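L-asparaginase I (PDB 2OCD) probably hydrolyses L-asparagine to L-aspartate and ammonium as a cytoplasmic homotetrameric enzyme of the asparaginase 1 family. Local coordinates at residues I8-T11 with G16-K19. Residues are numbered along the deposited sequence; the frame is centred on the assembly and turned at random.
Sequences IAYT and GMKK
With CG swung anti to the backbone N (chi1 175°), the side chain of Y10 leaves strand 5-12 in the direction of the loop that follows, and its phenol end meets the backbone of G16. M17, present as selenomethionine with CG anti to its own carbonyl carbon (chi1 -62°), sets that methylene 4.1 Å from Y10 OH, a looser touch, and then leads its selenium away from the tyrosine. The closest approach is Y10 OH to G16 CA, 3.2 Å; CZ of Y10 follows at 3.5 Å from the same CA. G16 CA lies obliquely to the ring, 4.1 Å from both CE1 and CE2 of Y10. The amide of G16 is close as well, its N 3.3 Å from Y10 OH. The backbone of Y10 pairs with H52 of strand 48-58, and its side chain touches E53 and L57 of that strand, L88 of strand 84-88 and E32 of helix 31-35. The contact joins the start of the loop between strand 5-12 and helix 31-35 to the first strand of the N-terminal asparaginase domain, with the phenol end lying against G16. The short loop between the two segments carries T14, the predicted nucleophile that would form the isoaspartyl intermediate, and the side chain of M17 passes about 4 Å from that of T14 at nearest atoms. The hydroxyl of Y10 is hydrogen-bonded to the carbonyl O of G13, just ahead of T14. Chemically, one buried phenol thus meets the chain at G13 and G16, before and after T14 in sequence; its hydroxyl is satisfied by a main-chain carbonyl, and that bond probably limits movement of the chain next to the predicted nucleophile.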
ATOM      1  N   ILE B   8      20.982  21.709 -17.768  1.00 15.59           N
ATOM      2  CA  ILE B   8      20.860  21.515 -16.356  1.00 15.12           C
ATOM      3  C   ILE B   8      21.315  22.736 -15.646  1.00 15.40           C
ATOM      4  O   ILE B   8      22.457  23.186 -15.825  1.00 15.91           O
ATOM      5  CB  ILE B   8      21.756  20.446 -15.864  1.00 15.43           C
ATOM      6  CG1 ILE B   8      21.508  19.149 -16.628  1.00 16.32           C
ATOM      7  CG2 ILE B   8      21.527  20.244 -14.384  1.00 16.07           C
ATOM      8  CD1 ILE B   8      22.598  18.123 -16.339  1.00 14.49           C
ATOM      9  N   ALA B   9      20.412  23.283 -14.842  1.00 15.21           N
ATOM     10  CA  ALA B   9      20.685  24.444 -14.026  1.00 14.85           C
ATOM     11  C   ALA B   9      20.882  23.951 -12.579  1.00 15.19           C
ATOM     12  O   ALA B   9      19.913  23.511 -11.932  1.00 15.06           O
ATOM     13  CB  ALA B   9      19.503  25.388 -14.116  1.00 13.60           C
ATOM     14  N   TYR B  10      22.128  23.959 -12.088  1.00 15.13           N
ATOM     15  CA  TYR B  10      22.410  23.538 -10.681  1.00 14.78           C
ATOM     16  C   TYR B  10      22.296  24.769  -9.870  1.00 14.69           C
ATOM     17  O   TYR B  10      23.242  25.538  -9.784  1.00 15.26           O
ATOM     18  CB  TYR B  10      23.804  22.897 -10.490  1.00 14.70           C
ATOM     19  CG  TYR B  10      24.159  22.576  -9.060  1.00 14.27           C
ATOM     20  CD1 TYR B  10      23.211  22.039  -8.188  1.00 18.07           C
ATOM     21  CD2 TYR B  10      25.429  22.781  -8.574  1.00 13.96           C
ATOM     22  CE1 TYR B  10      23.519  21.731  -6.866  1.00 14.72           C
ATOM     23  CE2 TYR B  10      25.757  22.481  -7.250  1.00 13.83           C
ATOM     24  CZ  TYR B  10      24.806  21.954  -6.403  1.00 15.71           C
ATOM     25  OH  TYR B  10      25.101  21.690  -5.056  1.00 15.66           O
ATOM     26  N   THR B  11      21.120  24.969  -9.304  1.00 14.40           N
ATOM     27  CA  THR B  11      20.804  26.183  -8.587  1.00 14.74           C
ATOM     28  C   THR B  11      21.311  26.105  -7.146  1.00 15.03           C
ATOM     29  O   THR B  11      21.622  27.123  -6.518  1.00 15.29           O
ATOM     30  CB  THR B  11      19.315  26.396  -8.591  1.00 14.19           C
ATOM     31  OG1 THR B  11      18.698  25.432  -7.740  1.00 15.08           O
ATOM     32  CG2 THR B  11      18.768  26.220 -10.015  1.00 14.80           C
ATOM     33  N   GLY B  16      24.731  18.392  -5.070  1.00 20.62           N
ATOM     34  CA  GLY B  16      26.048  18.735  -5.608  1.00 21.51           C
ATOM     35  C   GLY B  16      27.108  19.044  -4.575  1.00 22.94           C
ATOM     36  O   GLY B  16      27.974  19.896  -4.789  1.00 23.08           O
HETATM   37  N   MSE B  17      27.030  18.354  -3.447  1.00 24.81           N
HETATM   38  CA  MSE B  17      27.854  18.670  -2.308  1.00 26.09           C
HETATM   39  C   MSE B  17      28.696  17.513  -1.974  1.00 26.90           C
HETATM   40  O   MSE B  17      28.512  16.396  -2.518  1.00 25.32           O
HETATM   41  CB  MSE B  17      26.989  19.006  -1.106  1.00 26.10           C
HETATM   42  CG  MSE B  17      26.116  20.221  -1.342  1.00 27.18           C
HETATM   43 SE   MSE B  17      25.299  20.880   0.324  0.60 29.38          SE
HETATM   44  CE  MSE B  17      24.997  19.230   1.323  1.00 31.06           C
ATOM     45  N   LYS B  18      29.645  17.823  -1.090  1.00 28.80           N
ATOM     46  CA  LYS B  18      30.591  16.873  -0.527  1.00 30.63           C
ATOM     47  C   LYS B  18      30.419  16.888   0.992  1.00 31.95           C
ATOM     48  O   LYS B  18      30.067  17.908   1.583  1.00 30.96           O
ATOM     49  CB  LYS B  18      32.036  17.232  -0.926  1.00 30.93           C
ATOM     50  CG  LYS B  18      32.938  16.019  -1.274  1.00 32.66           C
ATOM     51  CD  LYS B  18      33.515  15.267  -0.057  1.00 34.51           C
ATOM     52  CE  LYS B  18      33.274  13.728  -0.154  1.00 35.15           C
ATOM     53  NZ  LYS B  18      33.638  13.082  -1.465  1.00 34.36           N
ATOM     54  N   LYS B  19      30.647  15.726   1.601  1.00 34.01           N
ATOM     55  CA  LYS B  19      30.500  15.544   3.030  1.00 35.46           C
ATOM     56  C   LYS B  19      31.760  15.998   3.762  1.00 35.79           C
ATOM     57  O   LYS B  19      32.858  16.006   3.188  1.00 35.59           O
ATOM     58  CB  LYS B  19      30.165  14.088   3.348  1.00 35.78           C
ATOM     59  CG  LYS B  19      31.138  13.041   2.765  1.00 36.98           C
ATOM     60  CD  LYS B  19      30.989  11.653   3.488  1.00 37.43           C
ATOM     61  CE  LYS B  19      32.328  10.895   3.694  1.00 36.80           C
ATOM     62  NZ  LYS B  19      32.291   9.971   4.876  1.00 36.04           N
TER